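Local coordinates for LPXTG cell wall surface protein (Streptococcus gordonii, PDB 4IGB) that is a peptidoglycan-anchored surface protein, here its N-terminal region ending in an adhesin-like N2 domain, and probably mediates adhesion of the bacterium, at residues Thr21-Leu26 against Val193-Asp198. Residues are numbered along the deposited sequence; the frame is centred on the assembly and turned at random.
Sequences TDISTL and VMKPTD. With NA (sodium ion), chain M; SO4 (sulfate ion), chain J.
I23 and K195 carry a small apolar contact between an Asx-turn loop, which follows strand 14-19, and the chain leaving the short strand 193-194 of a mixed five-stranded sheet in the N-terminal domain. With I23 CG2 anti to the backbone N, the methyl reaches the lysine's methylene chain, 3.5 Å from K195 CD; the two side chains lie alongside one another, running in antiparallel directions. L26 adds a looser touch, its CD2 4.2 Å from the same K195 CD. Only about 97 Å² is buried in all, and no hydrogen bond crosses.

The polar end of K195 turns elsewhere: the chain runs extended as far as CD, then bends at chi3 (64°) and chi4 (61°), so that NZ hydrogen-bonds to N255 OD1 of helix 250-256 and only weakly to a sulfate ion, probably a crystallisation additive (NZ to O1, 3.5 Å). Y286 also binds this sulfate.

Within the loop, D22 OD1 takes the backbone N of S24 at 2.9 Å, well off the carboxylate plane (48°), and S24 OG at 2.7 Å, nearer the plane on the syn side, both from the same face. N256 ties the turn to the helix, donating to D22 OD1 and accepting from I23 N.

Farther along, D198 shares a sodium ion with D200 OD2 and the backbone O of T248; D198 OD1 lies 2.7 Å from the ion, and water 1 is a further ligand at 2.5 Å.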
loop_
_atom_site.group_PDB
_atom_site.type_symbol
_atom_site.label_atom_id
_atom_site.label_comp_id
_atom_site.label_asym_id
_atom_site.label_seq_id
_atom_site.Cartn_x
_atom_site.Cartn_y
_atom_site.Cartn_z
ATOM N N THR B 21 -18.314 4.021 -4.695
ATOM C CA THR B 21 -17.395 2.929 -4.979
ATOM C C THR B 21 -17.493 1.806 -3.948
ATOM O O THR B 21 -17.496 2.053 -2.746
ATOM C CB THR B 21 -15.948 3.438 -5.069
ATOM O OG1 THR B 21 -15.795 4.176 -6.288
ATOM C CG2 THR B 21 -14.981 2.272 -5.076
ATOM N N ASP B 22 -17.586 0.573 -4.430
ATOM C CA ASP B 22 -17.652 -0.591 -3.553
ATOM C C ASP B 22 -16.248 -1.023 -3.118
ATOM O O ASP B 22 -15.521 -1.667 -3.869
ATOM C CB ASP B 22 -18.380 -1.739 -4.263
ATOM C CG ASP B 22 -18.437 -3.003 -3.434
ATOM O OD1 ASP B 22 -17.968 -2.989 -2.264
ATOM O OD2 ASP B 22 -18.971 -4.011 -3.953
ATOM N N ILE B 23 -15.869 -0.670 -1.898
ATOM C CA ILE B 23 -14.511 -0.961 -1.425
ATOM C C ILE B 23 -14.189 -2.471 -1.411
ATOM O O ILE B 23 -13.033 -2.867 -1.567
ATOM C CB ILE B 23 -14.247 -0.273 -0.057
ATOM C CG1 ILE B 23 -14.319 1.255 -0.224
ATOM C CG2 ILE B 23 -12.908 -0.698 0.541
ATOM C CD1 ILE B 23 -14.012 2.029 1.066
ATOM N N SER B 24 -15.217 -3.305 -1.267
ATOM C CA SER B 24 -15.038 -4.758 -1.225
ATOM C C SER B 24 -14.738 -5.375 -2.587
ATOM O O SER B 24 -14.279 -6.510 -2.661
ATOM C CB SER B 24 -16.271 -5.447 -0.636
ATOM O OG SER B 24 -17.310 -5.481 -1.602
ATOM N N THR B 25 -14.996 -4.644 -3.666
ATOM C CA THR B 25 -14.735 -5.184 -4.999
ATOM C C THR B 25 -13.616 -4.441 -5.760
ATOM O O THR B 25 -13.484 -4.562 -6.985
ATOM C CB THR B 25 -16.024 -5.265 -5.864
ATOM O OG1 THR B 25 -16.638 -3.972 -5.951
ATOM C CG2 THR B 25 -17.020 -6.261 -5.255
ATOM N N LEU B 26 -12.811 -3.686 -5.023
ATOM C CA LEU B 26 -11.609 -3.070 -5.583
ATOM C C LEU B 26 -10.770 -4.141 -6.266
ATOM O O LEU B 26 -10.701 -5.270 -5.801
ATOM C CB LEU B 26 -10.782 -2.431 -4.467
ATOM C CG LEU B 26 -10.873 -0.936 -4.158
ATOM C CD1 LEU B 26 -12.145 -0.322 -4.658
ATOM C CD2 LEU B 26 -10.681 -0.696 -2.661
ATOM N N VAL B 193 -0.786 0.823 -0.183
ATOM C CA VAL B 193 -2.195 0.955 0.156
ATOM C C VAL B 193 -2.574 0.031 1.304
ATOM O O VAL B 193 -2.129 -1.122 1.376
ATOM C CB VAL B 193 -3.103 0.687 -1.062
ATOM C CG1 VAL B 193 -4.572 0.574 -0.642
ATOM C CG2 VAL B 193 -2.903 1.772 -2.100
ATOM N N MET B 194 -3.371 0.558 2.222
ATOM C CA MET B 194 -3.940 -0.252 3.285
ATOM C C MET B 194 -5.460 -0.148 3.250
ATOM O O MET B 194 -6.013 0.886 2.867
ATOM C CB MET B 194 -3.403 0.169 4.641
ATOM C CG MET B 194 -1.937 -0.248 4.872
ATOM S SD MET B 194 -1.410 -0.111 6.598
ATOM C CE MET B 194 -2.240 -1.532 7.314
ATOM N N LYS B 195 -6.133 -1.219 3.643
ATOM C CA LYS B 195 -7.591 -1.224 3.632
ATOM C C LYS B 195 -8.146 -1.859 4.907
ATOM O O LYS B 195 -8.512 -3.027 4.914
ATOM C CB LYS B 195 -8.104 -1.953 2.390
ATOM C CG LYS B 195 -9.634 -1.989 2.279
ATOM C CD LYS B 195 -10.080 -2.710 1.016
ATOM C CE LYS B 195 -9.677 -4.164 1.020
ATOM N NZ LYS B 195 -10.293 -4.884 2.144
ATOM N N PRO B 196 -8.203 -1.089 5.996
ATOM C CA PRO B 196 -8.748 -1.644 7.240
ATOM C C PRO B 196 -10.213 -1.995 7.012
ATOM O O PRO B 196 -10.906 -1.229 6.341
ATOM C CB PRO B 196 -8.683 -0.470 8.219
ATOM C CG PRO B 196 -7.894 0.597 7.551
ATOM C CD PRO B 196 -7.967 0.361 6.080
ATOM N N THR B 197 -10.680 -3.111 7.557
ATOM C CA THR B 197 -12.093 -3.467 7.456
ATOM C C THR B 197 -12.637 -3.912 8.802
ATOM O O THR B 197 -11.885 -4.259 9.711
ATOM C CB THR B 197 -12.320 -4.614 6.456
ATOM O OG1 THR B 197 -11.652 -5.783 6.933
ATOM C CG2 THR B 197 -11.779 -4.249 5.086
ATOM N N ASP B 198 -13.957 -3.902 8.934
ATOM C CA ASP B 198 -14.584 -4.471 10.114
ATOM C C ASP B 198 -14.130 -3.810 11.395
ATOM O O ASP B 198 -13.979 -4.478 12.421
ATOM C CB ASP B 198 -14.320 -5.984 10.220
ATOM C CG ASP B 198 -15.273 -6.657 11.207
ATOM O OD1 ASP B 198 -16.439 -6.204 11.273
ATOM O OD2 ASP B 198 -14.867 -7.592 11.927
HETATM NA NA NA M . -18.058 -7.836 12.593
HETATM S S SO4 J . -9.264 -8.348 0.125
HETATM O O1 SO4 J . -10.619 -7.843 0.335
HETATM O O2 SO4 J . -8.422 -7.950 1.240
HETATM O O3 SO4 J . -8.743 -7.797 -1.124
HETATM O O4 SO4 J . -9.283 -9.811 0.071
HETATM O O HOH W 1 -17.506 -9.738 11.157
#